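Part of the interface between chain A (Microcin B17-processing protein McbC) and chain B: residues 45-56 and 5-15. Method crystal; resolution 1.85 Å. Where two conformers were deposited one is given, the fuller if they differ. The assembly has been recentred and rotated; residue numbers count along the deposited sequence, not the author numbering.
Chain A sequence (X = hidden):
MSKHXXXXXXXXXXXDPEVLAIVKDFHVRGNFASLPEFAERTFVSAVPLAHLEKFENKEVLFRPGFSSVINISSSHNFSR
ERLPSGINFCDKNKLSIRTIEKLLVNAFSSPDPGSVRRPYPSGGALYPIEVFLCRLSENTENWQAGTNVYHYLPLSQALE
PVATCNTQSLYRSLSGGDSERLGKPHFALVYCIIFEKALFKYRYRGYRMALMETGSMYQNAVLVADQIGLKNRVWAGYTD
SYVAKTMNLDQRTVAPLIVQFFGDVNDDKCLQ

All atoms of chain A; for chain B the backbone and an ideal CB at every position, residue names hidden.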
ATOM      1  N   SER A  45     -23.946   1.181   1.658  1.00 29.44           N
ATOM      2  CA  SER A  45     -23.865   0.851   3.089  1.00 29.49           C
ATOM      3  C   SER A  45     -23.579  -0.623   3.263  1.00 29.37           C
ATOM      4  O   SER A  45     -24.325  -1.455   2.789  1.00 28.12           O
ATOM      5  CB  SER A  45     -25.188   1.179   3.807  1.00 30.85           C
ATOM      6  OG  SER A  45     -25.137   0.792   5.176  1.00 30.32           O
ATOM      7  N   ALA A  46     -22.551  -0.946   4.037  1.00 29.26           N
ATOM      8  CA  ALA A  46     -22.265  -2.321   4.386  1.00 30.22           C
ATOM      9  C   ALA A  46     -23.170  -2.817   5.506  1.00 31.74           C
ATOM     10  O   ALA A  46     -23.229  -4.017   5.763  1.00 33.51           O
ATOM     11  CB  ALA A  46     -20.803  -2.487   4.739  1.00 31.04           C
ATOM     12  N   VAL A  47     -23.897  -1.906   6.157  1.00 30.73           N
ATOM     13  CA  VAL A  47     -24.860  -2.260   7.167  1.00 31.51           C
ATOM     14  C   VAL A  47     -26.293  -2.262   6.559  1.00 32.29           C
ATOM     15  O   VAL A  47     -26.671  -1.297   5.924  1.00 31.56           O
ATOM     16  CB  VAL A  47     -24.800  -1.240   8.310  1.00 31.10           C
ATOM     17  CG1 VAL A  47     -25.763  -1.624   9.421  1.00 31.85           C
ATOM     18  CG2 VAL A  47     -23.356  -1.111   8.836  1.00 30.44           C
ATOM     19  N   PRO A  48     -27.086  -3.305   6.795  1.00 34.36           N
ATOM     20  CA  PRO A  48     -28.462  -3.275   6.259  1.00 36.52           C
ATOM     21  C   PRO A  48     -29.269  -2.131   6.846  1.00 37.79           C
ATOM     22  O   PRO A  48     -29.098  -1.803   8.025  1.00 36.07           O
ATOM     23  CB  PRO A  48     -29.026  -4.624   6.677  1.00 37.81           C
ATOM     24  CG  PRO A  48     -27.832  -5.507   6.820  1.00 37.29           C
ATOM     25  CD  PRO A  48     -26.734  -4.629   7.329  1.00 35.36           C
ATOM     26  N   LEU A  49     -30.115  -1.517   6.021  1.00 40.26           N
ATOM     27  CA  LEU A  49     -30.930  -0.346   6.425  1.00 42.58           C
ATOM     28  C   LEU A  49     -31.648  -0.520   7.762  1.00 43.22           C
ATOM     29  O   LEU A  49     -31.679   0.410   8.568  1.00 43.73           O
ATOM     30  CB  LEU A  49     -31.976   0.005   5.338  1.00 44.78           C
ATOM     31  CG  LEU A  49     -32.820   1.293   5.500  1.00 46.77           C
ATOM     32  CD1 LEU A  49     -31.978   2.538   5.223  1.00 46.27           C
ATOM     33  CD2 LEU A  49     -34.053   1.269   4.592  1.00 47.84           C
ATOM     34  N   ALA A  50     -32.193  -1.713   7.988  1.00 43.76           N
ATOM     35  CA  ALA A  50     -32.972  -2.037   9.196  1.00 45.29           C
ATOM     36  C   ALA A  50     -32.165  -2.039  10.492  1.00 45.22           C
ATOM     37  O   ALA A  50     -32.744  -1.976  11.568  1.00 46.86           O
ATOM     38  CB  ALA A  50     -33.636  -3.389   9.031  1.00 46.49           C
ATOM     39  N   HIS A  51     -30.848  -2.164  10.396  1.00 44.03           N
ATOM     40  CA  HIS A  51     -29.984  -2.152  11.571  1.00 44.18           C
ATOM     41  C   HIS A  51     -29.224  -0.844  11.770  1.00 42.75           C
ATOM     42  O   HIS A  51     -28.495  -0.707  12.759  1.00 43.27           O
ATOM     43  CB  HIS A  51     -28.998  -3.315  11.479  1.00 44.53           C
ATOM     44  CG  HIS A  51     -29.650  -4.650  11.617  1.00 46.80           C
ATOM     45  ND1 HIS A  51     -29.702  -5.563  10.589  1.00 48.07           N
ATOM     46  CD2 HIS A  51     -30.300  -5.217  12.659  1.00 48.23           C
ATOM     47  CE1 HIS A  51     -30.334  -6.645  10.996  1.00 48.78           C
ATOM     48  NE2 HIS A  51     -30.711  -6.459  12.247  1.00 49.60           N
ATOM     49  N   LEU A  52     -29.387   0.119  10.866  1.00 40.85           N
ATOM     50  CA  LEU A  52     -28.618   1.362  10.946  1.00 40.15           C
ATOM     51  C   LEU A  52     -29.003   2.228  12.136  1.00 40.79           C
ATOM     52  O   LEU A  52     -28.150   2.934  12.666  1.00 38.24           O
ATOM     53  CB  LEU A  52     -28.736   2.178   9.654  1.00 40.13           C
ATOM     54  CG  LEU A  52     -27.826   1.773   8.508  1.00 39.84           C
ATOM     55  CD1 LEU A  52     -28.201   2.560   7.258  1.00 40.97           C
ATOM     56  CD2 LEU A  52     -26.357   2.031   8.848  1.00 38.99           C
ATOM     57  N   GLU A  53     -30.261   2.144  12.579  1.00 42.22           N
ATOM     58  CA  GLU A  53     -30.742   2.970  13.691  1.00 44.18           C
ATOM     59  C   GLU A  53     -29.877   2.820  14.947  1.00 42.88           C
ATOM     60  O   GLU A  53     -29.576   3.818  15.624  1.00 41.36           O
ATOM     61  CB  GLU A  53     -32.214   2.665  14.029  1.00 48.19           C
ATOM     62  CG  GLU A  53     -32.921   3.761  14.846  1.00 51.90           C
ATOM     63  CD  GLU A  53     -32.659   3.729  16.358  1.00 55.12           C
ATOM     64  OE1 GLU A  53     -32.174   2.696  16.877  1.00 59.50           O
ATOM     65  OE2 GLU A  53     -32.947   4.743  17.051  1.00 58.43           O
ATOM     66  N   LYS A  54     -29.460   1.590  15.243  1.00 41.10           N
ATOM     67  CA  LYS A  54     -28.657   1.332  16.434  1.00 40.99           C
ATOM     68  C   LYS A  54     -27.272   2.021  16.424  1.00 37.34           C
ATOM     69  O   LYS A  54     -26.649   2.164  17.474  1.00 36.96           O
ATOM     70  CB  LYS A  54     -28.536  -0.183  16.710  1.00 43.51           C
ATOM     71  CG  LYS A  54     -27.239  -0.863  16.265  1.00 44.61           C
ATOM     72  CD  LYS A  54     -27.019  -2.204  16.976  1.00 46.76           C
ATOM     73  CE  LYS A  54     -27.970  -3.293  16.521  1.00 48.23           C
ATOM     74  NZ  LYS A  54     -27.688  -3.691  15.110  1.00 49.08           N
ATOM     75  N   PHE A  55     -26.798   2.437  15.251  1.00 34.06           N
ATOM     76  CA  PHE A  55     -25.505   3.086  15.110  1.00 32.39           C
ATOM     77  C   PHE A  55     -25.535   4.611  15.006  1.00 32.18           C
ATOM     78  O   PHE A  55     -24.507   5.261  15.184  1.00 31.20           O
ATOM     79  CB  PHE A  55     -24.791   2.518  13.900  1.00 30.49           C
ATOM     80  CG  PHE A  55     -24.568   1.050  13.991  1.00 30.60           C
ATOM     81  CD1 PHE A  55     -23.557   0.535  14.821  1.00 30.08           C
ATOM     82  CD2 PHE A  55     -25.355   0.164  13.272  1.00 30.70           C
ATOM     83  CE1 PHE A  55     -23.338  -0.830  14.904  1.00 30.43           C
ATOM     84  CE2 PHE A  55     -25.119  -1.210  13.345  1.00 30.88           C
ATOM     85  CZ  PHE A  55     -24.128  -1.704  14.169  1.00 30.56           C
ATOM     86  N   GLU A  56     -26.707   5.168  14.724  1.00 32.57           N
ATOM     87  CA  GLU A  56     -26.850   6.572  14.422  1.00 32.42           C
ATOM     88  C   GLU A  56     -27.020   7.373  15.728  1.00 32.96           C
ATOM     89  O   GLU A  56     -27.802   6.992  16.610  1.00 32.39           O
ATOM     90  CB  GLU A  56     -28.045   6.775  13.477  1.00 33.46           C
ATOM     91  CG  GLU A  56     -27.778   6.203  12.085  1.00 32.83           C
ATOM     92  CD  GLU A  56     -29.017   6.088  11.197  1.00 34.59           C
ATOM     93  OE1 GLU A  56     -30.157   6.282  11.660  1.00 36.27           O
ATOM     94  OE2 GLU A  56     -28.850   5.759  10.026  1.00 34.65           O
TER
ATOM     95  N   UNK B   5     -25.569   4.989  24.576  1.00 39.20           N
ATOM     96  CA  UNK B   5     -24.370   4.174  24.464  1.00 38.44           C
ATOM     97  C   UNK B   5     -24.451   3.236  23.268  1.00 36.20           C
ATOM     98  O   UNK B   5     -25.494   2.691  22.978  1.00 35.51           O
ATOM     99  CB  UNK B   5     -24.151   3.372  25.749  1.00 38.44           C
ATOM    100  N   UNK B   6     -23.342   3.105  22.557  1.00 34.05           N
ATOM    101  CA  UNK B   6     -23.171   2.123  21.511  1.00 33.55           C
ATOM    102  C   UNK B   6     -21.937   1.311  21.886  1.00 33.19           C
ATOM    103  O   UNK B   6     -20.870   1.883  22.166  1.00 32.02           O
ATOM    104  CB  UNK B   6     -23.036   2.773  20.133  1.00 33.55           C
ATOM    105  N   UNK B   7     -22.075  -0.006  21.854  1.00 32.98           N
ATOM    106  CA  UNK B   7     -20.949  -0.891  22.079  1.00 32.99           C
ATOM    107  C   UNK B   7     -20.184  -1.086  20.771  1.00 31.72           C
ATOM    108  O   UNK B   7     -20.785  -1.391  19.745  1.00 30.94           O
ATOM    109  CB  UNK B   7     -21.419  -2.234  22.642  1.00 32.99           C
ATOM    110  N   UNK B   8     -18.860  -0.976  20.822  1.00 30.84           N
ATOM    111  CA  UNK B   8     -18.039  -1.280  19.649  1.00 30.25           C
ATOM    112  C   UNK B   8     -18.122  -2.759  19.151  1.00 29.59           C
ATOM    113  O   UNK B   8     -17.770  -3.041  18.003  1.00 29.11           O
ATOM    114  CB  UNK B   8     -16.584  -0.943  19.979  1.00 30.25           C
ATOM    115  N   UNK B   9     -18.573  -3.663  20.019  0.50 29.96           N
ATOM    116  CA  UNK B   9     -18.892  -5.041  19.646  0.50 30.26           C
ATOM    117  C   UNK B   9     -19.859  -5.092  18.466  0.50 29.92           C
ATOM    118  O   UNK B   9     -19.689  -5.896  17.553  0.50 28.90           O
ATOM    119  CB  UNK B   9     -19.488  -5.788  20.841  0.50 30.26           C
ATOM    120  N   UNK B  10     -20.849  -4.201  18.489  1.00 29.94           N
ATOM    121  CA  UNK B  10     -21.886  -4.131  17.447  1.00 30.81           C
ATOM    122  C   UNK B  10     -21.285  -3.644  16.127  1.00 28.90           C
ATOM    123  O   UNK B  10     -21.669  -4.120  15.060  1.00 28.15           O
ATOM    124  CB  UNK B  10     -23.025  -3.206  17.881  1.00 30.81           C
ATOM    125  N   UNK B  11     -20.354  -2.702  16.229  1.00 27.00           N
ATOM    126  CA  UNK B  11     -19.656  -2.153  15.084  1.00 26.51           C
ATOM    127  C   UNK B  11     -18.769  -3.195  14.418  1.00 25.74           C
ATOM    128  O   UNK B  11     -18.828  -3.361  13.189  1.00 24.29           O
ATOM    129  CB  UNK B  11     -18.821  -0.943  15.506  1.00 26.51           C
ATOM    130  N   UNK B  12     -17.975  -3.922  15.207  1.00 25.47           N
ATOM    131  CA  UNK B  12     -16.968  -4.802  14.609  1.00 25.49           C
ATOM    132  C   UNK B  12     -17.583  -5.971  13.797  1.00 26.06           C
ATOM    133  O   UNK B  12     -16.948  -6.508  12.903  1.00 24.88           O
ATOM    134  CB  UNK B  12     -16.070  -5.362  15.713  1.00 25.49           C
ATOM    135  N   UNK B  13     -18.819  -6.340  14.118  1.00 27.95           N
ATOM    136  CA  UNK B  13     -19.575  -7.300  13.326  1.00 30.36           C
ATOM    137  C   UNK B  13     -19.564  -6.998  11.811  1.00 28.63           C
ATOM    138  O   UNK B  13     -19.618  -7.924  11.015  1.00 28.69           O
ATOM    139  CB  UNK B  13     -21.019  -7.337  13.830  1.00 30.36           C
ATOM    140  N   UNK B  14     -19.473  -5.726  11.423  1.00 26.80           N
ATOM    141  CA  UNK B  14     -19.468  -5.336  10.008  1.00 26.72           C
ATOM    142  C   UNK B  14     -18.107  -4.977   9.444  1.00 25.85           C
ATOM    143  O   UNK B  14     -18.020  -4.599   8.285  1.00 25.81           O
ATOM    144  CB  UNK B  14     -20.405  -4.142   9.810  1.00 26.72           C
ATOM    145  N   UNK B  15     -17.040  -5.096  10.239  1.00 24.85           N
ATOM    146  CA  UNK B  15     -15.722  -4.641   9.818  1.00 24.37           C
ATOM    147  C   UNK B  15     -15.131  -5.551   8.737  1.00 24.65           C
ATOM    148  O   UNK B  15     -15.185  -6.777   8.836  1.00 24.76           O
ATOM    149  CB  UNK B  15     -14.780  -4.576  11.022  1.00 24.37           C
TER

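Position 5 has no atom of the chain A stretch within 5.5 Å of its ideal CB. Nothing here constrains the choice. The residue is Glu B5, and its carboxylate is hydrogen-bonded elsewhere in the structure.

Position 6 points its CA-to-CB bond toward chain A. The ideal CB lies 4.5 Å from Lys A54 O, and the Phe A55 ring is close by. The backbone is extended. A medium apolar chain such as Leu, Ile or Met would suit; a donor for Lys A54 O is conceivable. The residue is Leu B6. Leu B6 CD1 lies 3.9 Å from Phe A55 CD1 and 3.7 Å from Lys A54 O, so it packs against Phe A55.

Positions 7, 8 and 9 have ideal CB atoms out of reach of chain A. Position 7 is extended and the next residues turn helical, which favours a capping residue such as Ser, Thr, Asp or Asn. It is Ser B7, and Ser B7 OG accepts from the backbone N of position 9 at 3.2 Å. Positions 8 and 9 accept many residues; they are Leu B8 and Val B9.

Position 10 faces chain A from helical backbone. Its ideal CB is 3.8 Å from Phe A55 CE1 and 4.2 Å from Lys A54 CD. The lysine amine favours an acidic chain, though Gln or an aliphatic chain could also pack here. The residue is Glu B10. Glu B10 OE1 stands 4.1 Å from Lys A54 NZ, beyond a salt bridge, so the attraction is longer-range. Glu B10 CB packs on Phe A55 CE1 at 3.8 Å, and Glu B10 O lies at the ring edge, 3.6 Å from Phe A55 CZ.

Position 11 points sideways, with its ideal CB 4.6 Å from Phe A55 CE1. A compact apolar residue, Val, Ile or Ala, would fit beside the ring. The residue is Val B11, with Val B11 CG2 3.8 Å from Phe A55 CE1.

Position 12 is out of reach and begins a type I turn that ends at position 15. Many residues would do; it is Thr B12. Position 13 points toward chain A but finds nothing within 5.5 Å of its ideal CB. The space tolerates polar or bulky chains. It is His B13, which makes no contact with the stretch.

Position 14 points toward chain A. Its ideal CB is 4.3 Å from Val A47 CG2 and 4.9 Å from Ala A46 O. Beyond lie Pro A48, Phe A55, His A51 and the lysine amine, so a long apolar or aromatic chain is favoured: Tyr, Phe or Trp, or Met, which is long but not flat. The residue is Tyr B14. Val A47 CG2 sits over one ring face, 4.1 Å from the centroid of the Tyr B14 ring, a CH-pi contact. Tyr B14 CE1 meets Pro A48 CD at 3.6 Å, and Tyr B14 CE2 meets Phe A55 CZ at 3.8 Å. The O of water 1 links the chains, 2.6 Å from Tyr B14 OH and accepting from Lys A54 NZ at 2.5 Å.

Position 15 is out of reach and unconstrained here. It is Thr B15.

Chain B 5-15: ELSLVEVTHYT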
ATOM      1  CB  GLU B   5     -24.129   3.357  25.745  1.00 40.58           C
ATOM      2  CG  GLU B   5     -22.724   2.748  25.827  1.00 41.64           C
ATOM      3  CD  GLU B   5     -22.520   1.854  27.048  1.00 43.69           C
ATOM      4  OE1 GLU B   5     -23.380   1.846  27.948  1.00 45.37           O
ATOM      5  OE2 GLU B   5     -21.487   1.151  27.090  1.00 45.68           O
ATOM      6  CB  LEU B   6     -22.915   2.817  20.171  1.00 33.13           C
ATOM      7  CG  LEU B   6     -22.384   1.933  19.029  1.00 32.65           C
ATOM      8  CD1 LEU B   6     -23.404   0.847  18.713  1.00 33.25           C
ATOM      9  CD2 LEU B   6     -22.074   2.791  17.820  1.00 31.92           C
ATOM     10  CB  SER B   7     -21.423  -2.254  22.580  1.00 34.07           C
ATOM     11  OG  SER B   7     -20.296  -3.116  22.701  1.00 35.38           O
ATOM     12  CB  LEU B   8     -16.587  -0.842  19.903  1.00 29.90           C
ATOM     13  CG  LEU B   8     -16.400   0.670  20.005  1.00 29.76           C
ATOM     14  CD1 LEU B   8     -14.978   1.038  20.426  1.00 30.00           C
ATOM     15  CD2 LEU B   8     -16.776   1.340  18.686  1.00 29.73           C
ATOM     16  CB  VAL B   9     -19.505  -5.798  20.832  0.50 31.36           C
ATOM     17  CG1 VAL B   9     -19.906  -7.214  20.418  0.50 31.93           C
ATOM     18  CG2 VAL B   9     -18.521  -5.817  22.006  0.50 31.69           C
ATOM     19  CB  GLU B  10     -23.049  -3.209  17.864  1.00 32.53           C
ATOM     20  CG  GLU B  10     -23.803  -3.647  19.112  1.00 34.90           C
ATOM     21  CD  GLU B  10     -24.822  -4.759  18.876  1.00 38.25           C
ATOM     22  OE1 GLU B  10     -24.949  -5.258  17.729  1.00 39.06           O
ATOM     23  OE2 GLU B  10     -25.543  -5.125  19.856  1.00 42.07           O
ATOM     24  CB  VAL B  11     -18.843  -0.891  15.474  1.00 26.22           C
ATOM     25  CG1 VAL B  11     -17.928  -0.441  14.348  1.00 26.11           C
ATOM     26  CG2 VAL B  11     -19.814   0.199  15.866  1.00 27.07           C
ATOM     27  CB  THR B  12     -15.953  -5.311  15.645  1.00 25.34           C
ATOM     28  OG1 THR B  12     -14.758  -5.741  14.981  1.00 24.80           O
ATOM     29  CG2 THR B  12     -16.525  -6.453  16.464  1.00 26.17           C
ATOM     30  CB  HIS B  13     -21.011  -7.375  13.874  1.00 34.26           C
ATOM     31  CG  HIS B  13     -21.800  -8.527  13.360  1.00 39.01           C
ATOM     32  ND1 HIS B  13     -21.420  -9.839  13.562  1.00 42.91           N
ATOM     33  CD2 HIS B  13     -22.972  -8.571  12.675  1.00 41.91           C
ATOM     34  CE1 HIS B  13     -22.312 -10.638  12.998  1.00 43.91           C
ATOM     35  NE2 HIS B  13     -23.264  -9.893  12.458  1.00 44.37           N
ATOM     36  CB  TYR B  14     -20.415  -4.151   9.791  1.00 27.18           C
ATOM     37  CG  TYR B  14     -21.847  -4.493  10.125  1.00 28.30           C
ATOM     38  CD1 TYR B  14     -22.654  -5.135   9.206  1.00 29.48           C
ATOM     39  CD2 TYR B  14     -22.380  -4.196  11.368  1.00 29.09           C
ATOM     40  CE1 TYR B  14     -23.956  -5.484   9.514  1.00 31.13           C
ATOM     41  CE2 TYR B  14     -23.681  -4.545  11.696  1.00 30.63           C
ATOM     42  CZ  TYR B  14     -24.467  -5.175  10.751  1.00 31.42           C
ATOM     43  OH  TYR B  14     -25.744  -5.512  11.043  1.00 33.08           O
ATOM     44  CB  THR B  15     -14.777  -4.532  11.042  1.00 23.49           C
ATOM     45  OG1 THR B  15     -15.219  -3.423  11.828  1.00 23.45           O
ATOM     46  CG2 THR B  15     -13.323  -4.342  10.639  1.00 23.31           C
TER
HETATM   47  O   HOH W   1     -26.333  -5.194  13.562  1.00 44.86           O
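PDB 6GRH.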